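Baccell_00875 (Bacteroides cellulosilyticus DSM 14838, PDB 5NOK) is of unconfirmed function but is probably a polysaccharide lyase that helps a gut bacterium break down plant glycans. Local coordinates at residues A[200-205]-A[663-668]. Sequence-based numbering, arbitrary orientation.
Sequences YEIWER and YKIDGV
Ile202 O is held by Asp666 N in a nearly straight hydrogen bond (2.9 Å, 174° at the hydrogen), with Ile665 CA adding a CH...O contact and a water a weak bond. This is parallel beta pairing: strand 664-665, reached some 460 residues later, beyond a further beta sheet and many helices, lies alongside strand 199-203, whose other neighbour is strand 217-221. Ile202 N returns the exchange to Lys664 O at 3.2 Å, and Tyr663 N bonds Tyr200 O. On the face that carries the two isoleucines, Ile202 CB meets Ile665 CG1 at 4.3 Å.

Past the strand, the type I' turn from Ile665 to Val668 carries Asp666 against the end of 200-205. Its CG sits beside its own backbone N (chi1 -76°), and the carboxylate takes two successive main-chain N-H groups. OD1 accepts Glu204 N at 2.8 Å on its syn side, 26° out of plane, while OD2 uses its syn lone pair for Arg205 N at 2.9 Å. Gripped at both oxygens, the group has little liberty to rotate. An alanine here would have no carboxylate, which would probably leave the Glu204 and Arg205 amides without these acceptors and let the chain after Trp203 shift.

The Trp203 indole and the Asp666 side chain run antiparallel past one another, the ring steeply inclined to the carboxylate plane, and CZ3 reaches Gly667 N obliquely. NE1 of the indole and Glu201 OE2 both bond Tyr76 OH. Glu201 runs alongside Lys664, OE1 lying 3.4 Å from Lys664 CB, but the lysine's NZ continues to a salt bridge with Asp141. The water sits over one indole face, near the rim; it accepts from Gly667 N at 3.1 Å and donates to Glu201 OE1 at 2.8 Å.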
loop_
_atom_site.group_PDB
_atom_site.type_symbol
_atom_site.label_atom_id
_atom_site.label_comp_id
_atom_site.label_asym_id
_atom_site.label_seq_id
_atom_site.Cartn_x
_atom_site.Cartn_y
_atom_site.Cartn_z
ATOM N N TYR A 200 13.763 5.626 -1.280
ATOM C CA TYR A 200 13.171 6.912 -1.108
ATOM C C TYR A 200 12.893 7.162 0.364
ATOM O O TYR A 200 12.864 6.234 1.181
ATOM C CB TYR A 200 11.943 7.020 -1.997
ATOM C CG TYR A 200 10.754 6.217 -1.563
ATOM C CD1 TYR A 200 10.586 4.906 -1.967
ATOM C CD2 TYR A 200 9.782 6.785 -0.754
ATOM C CE1 TYR A 200 9.461 4.193 -1.579
ATOM C CE2 TYR A 200 8.679 6.084 -0.360
ATOM C CZ TYR A 200 8.526 4.788 -0.764
ATOM O OH TYR A 200 7.415 4.104 -0.373
ATOM N N GLU A 201 12.749 8.430 0.698
ATOM C CA GLU A 201 12.360 8.849 2.046
ATOM C C GLU A 201 11.113 9.724 1.975
ATOM O O GLU A 201 10.785 10.306 0.928
ATOM C CB GLU A 201 13.472 9.640 2.714
ATOM C CG GLU A 201 14.792 8.912 2.848
ATOM C CD GLU A 201 15.897 9.825 3.378
ATOM O OE1 GLU A 201 15.812 10.180 4.587
ATOM O OE2 GLU A 201 16.837 10.205 2.596
ATOM N N ILE A 202 10.457 9.821 3.117
ATOM C CA ILE A 202 9.251 10.579 3.281
ATOM C C ILE A 202 9.580 11.622 4.324
ATOM O O ILE A 202 10.199 11.318 5.331
ATOM C CB ILE A 202 8.100 9.674 3.743
ATOM C CG1 ILE A 202 7.672 8.714 2.622
ATOM C CG2 ILE A 202 6.902 10.488 4.167
ATOM C CD1 ILE A 202 7.217 9.376 1.340
ATOM N N TRP A 203 9.181 12.854 4.046
ATOM C CA TRP A 203 9.367 13.982 4.914
ATOM C C TRP A 203 8.001 14.628 5.215
ATOM O O TRP A 203 7.069 14.531 4.401
ATOM C CB TRP A 203 10.318 14.951 4.233
ATOM C CG TRP A 203 11.735 14.453 4.091
ATOM C CD1 TRP A 203 12.330 14.036 2.959
ATOM C CD2 TRP A 203 12.728 14.379 5.111
ATOM N NE1 TRP A 203 13.635 13.691 3.188
ATOM C CE2 TRP A 203 13.914 13.917 4.507
ATOM C CE3 TRP A 203 12.744 14.681 6.476
ATOM C CZ2 TRP A 203 15.099 13.697 5.241
ATOM C CZ3 TRP A 203 13.925 14.455 7.209
ATOM C CH2 TRP A 203 15.065 13.965 6.597
ATOM N N GLU A 204 7.887 15.271 6.381
ATOM C CA GLU A 204 6.710 16.051 6.794
ATOM C C GLU A 204 5.463 15.228 7.050
ATOM O O GLU A 204 4.405 15.457 6.467
ATOM C CB GLU A 204 6.409 17.180 5.797
ATOM C CG GLU A 204 7.566 18.114 5.600
ATOM C CD GLU A 204 7.944 18.892 6.869
ATOM O OE1 GLU A 204 7.062 19.189 7.682
ATOM O OE2 GLU A 204 9.134 19.213 7.068
ATOM N N ARG A 205 5.595 14.269 7.952
ATOM C CA ARG A 205 4.456 13.563 8.486
ATOM C C ARG A 205 4.316 13.822 9.966
ATOM O O ARG A 205 5.296 14.106 10.641
ATOM C CB ARG A 205 4.621 12.085 8.219
ATOM C CG ARG A 205 4.738 11.816 6.732
ATOM C CD ARG A 205 3.413 12.106 6.030
ATOM N NE ARG A 205 2.961 10.819 5.659
ATOM C CZ ARG A 205 1.880 10.192 6.049
ATOM N NH1 ARG A 205 0.932 10.748 6.757
ATOM N NH2 ARG A 205 1.737 8.976 5.610
ATOM N N TYR A 663 13.001 4.000 3.254
ATOM C CA TYR A 663 14.318 3.997 3.918
ATOM C C TYR A 663 14.217 4.725 5.240
ATOM O O TYR A 663 14.599 4.192 6.248
ATOM C CB TYR A 663 15.360 4.689 3.038
ATOM C CG TYR A 663 16.762 4.837 3.613
ATOM C CD1 TYR A 663 17.501 3.725 4.075
ATOM C CD2 TYR A 663 17.389 6.071 3.605
ATOM C CE1 TYR A 663 18.809 3.873 4.562
ATOM C CE2 TYR A 663 18.686 6.237 4.077
ATOM C CZ TYR A 663 19.403 5.146 4.553
ATOM O OH TYR A 663 20.676 5.378 5.033
ATOM N N LYS A 664 13.688 5.944 5.212
ATOM C CA LYS A 664 13.477 6.734 6.425
ATOM C C LYS A 664 12.217 7.533 6.323
ATOM O O LYS A 664 11.788 7.839 5.228
ATOM C CB LYS A 664 14.615 7.697 6.657
ATOM C CG LYS A 664 15.917 7.019 7.042
ATOM C CD LYS A 664 17.040 8.030 7.204
ATOM C CE LYS A 664 18.306 7.283 7.514
ATOM N NZ LYS A 664 19.436 8.181 7.833
ATOM N N ILE A 665 11.646 7.864 7.481
ATOM C CA ILE A 665 10.488 8.743 7.595
ATOM C C ILE A 665 10.801 9.864 8.598
ATOM O O ILE A 665 10.937 9.621 9.779
ATOM C CB ILE A 665 9.213 7.981 7.999
ATOM C CG1 ILE A 665 8.882 6.902 6.952
ATOM C CG2 ILE A 665 8.059 8.960 8.101
ATOM C CD1 ILE A 665 8.039 5.779 7.472
ATOM N N ASP A 666 10.939 11.084 8.090
ATOM C CA ASP A 666 11.388 12.252 8.860
ATOM C C ASP A 666 12.672 11.973 9.633
ATOM O O ASP A 666 12.791 12.326 10.807
ATOM C CB ASP A 666 10.278 12.752 9.799
ATOM C CG ASP A 666 9.194 13.528 9.065
ATOM O OD1 ASP A 666 9.521 14.611 8.517
ATOM O OD2 ASP A 666 8.010 13.080 9.064
ATOM N N GLY A 667 13.614 11.315 8.980
ATOM C CA GLY A 667 14.898 10.980 9.602
ATOM C C GLY A 667 14.921 9.709 10.439
ATOM O O GLY A 667 15.978 9.274 10.793
ATOM N N VAL A 668 13.762 9.121 10.738
ATOM C CA VAL A 668 13.646 7.900 11.529
ATOM C C VAL A 668 13.751 6.690 10.594
ATOM O O VAL A 668 13.033 6.585 9.596
ATOM C CB VAL A 668 12.311 7.862 12.306
ATOM C CG1 VAL A 668 12.139 6.559 13.076
ATOM C CG2 VAL A 668 12.189 9.051 13.244
HETATM O O HOH W 1 13.425 10.881 5.948
#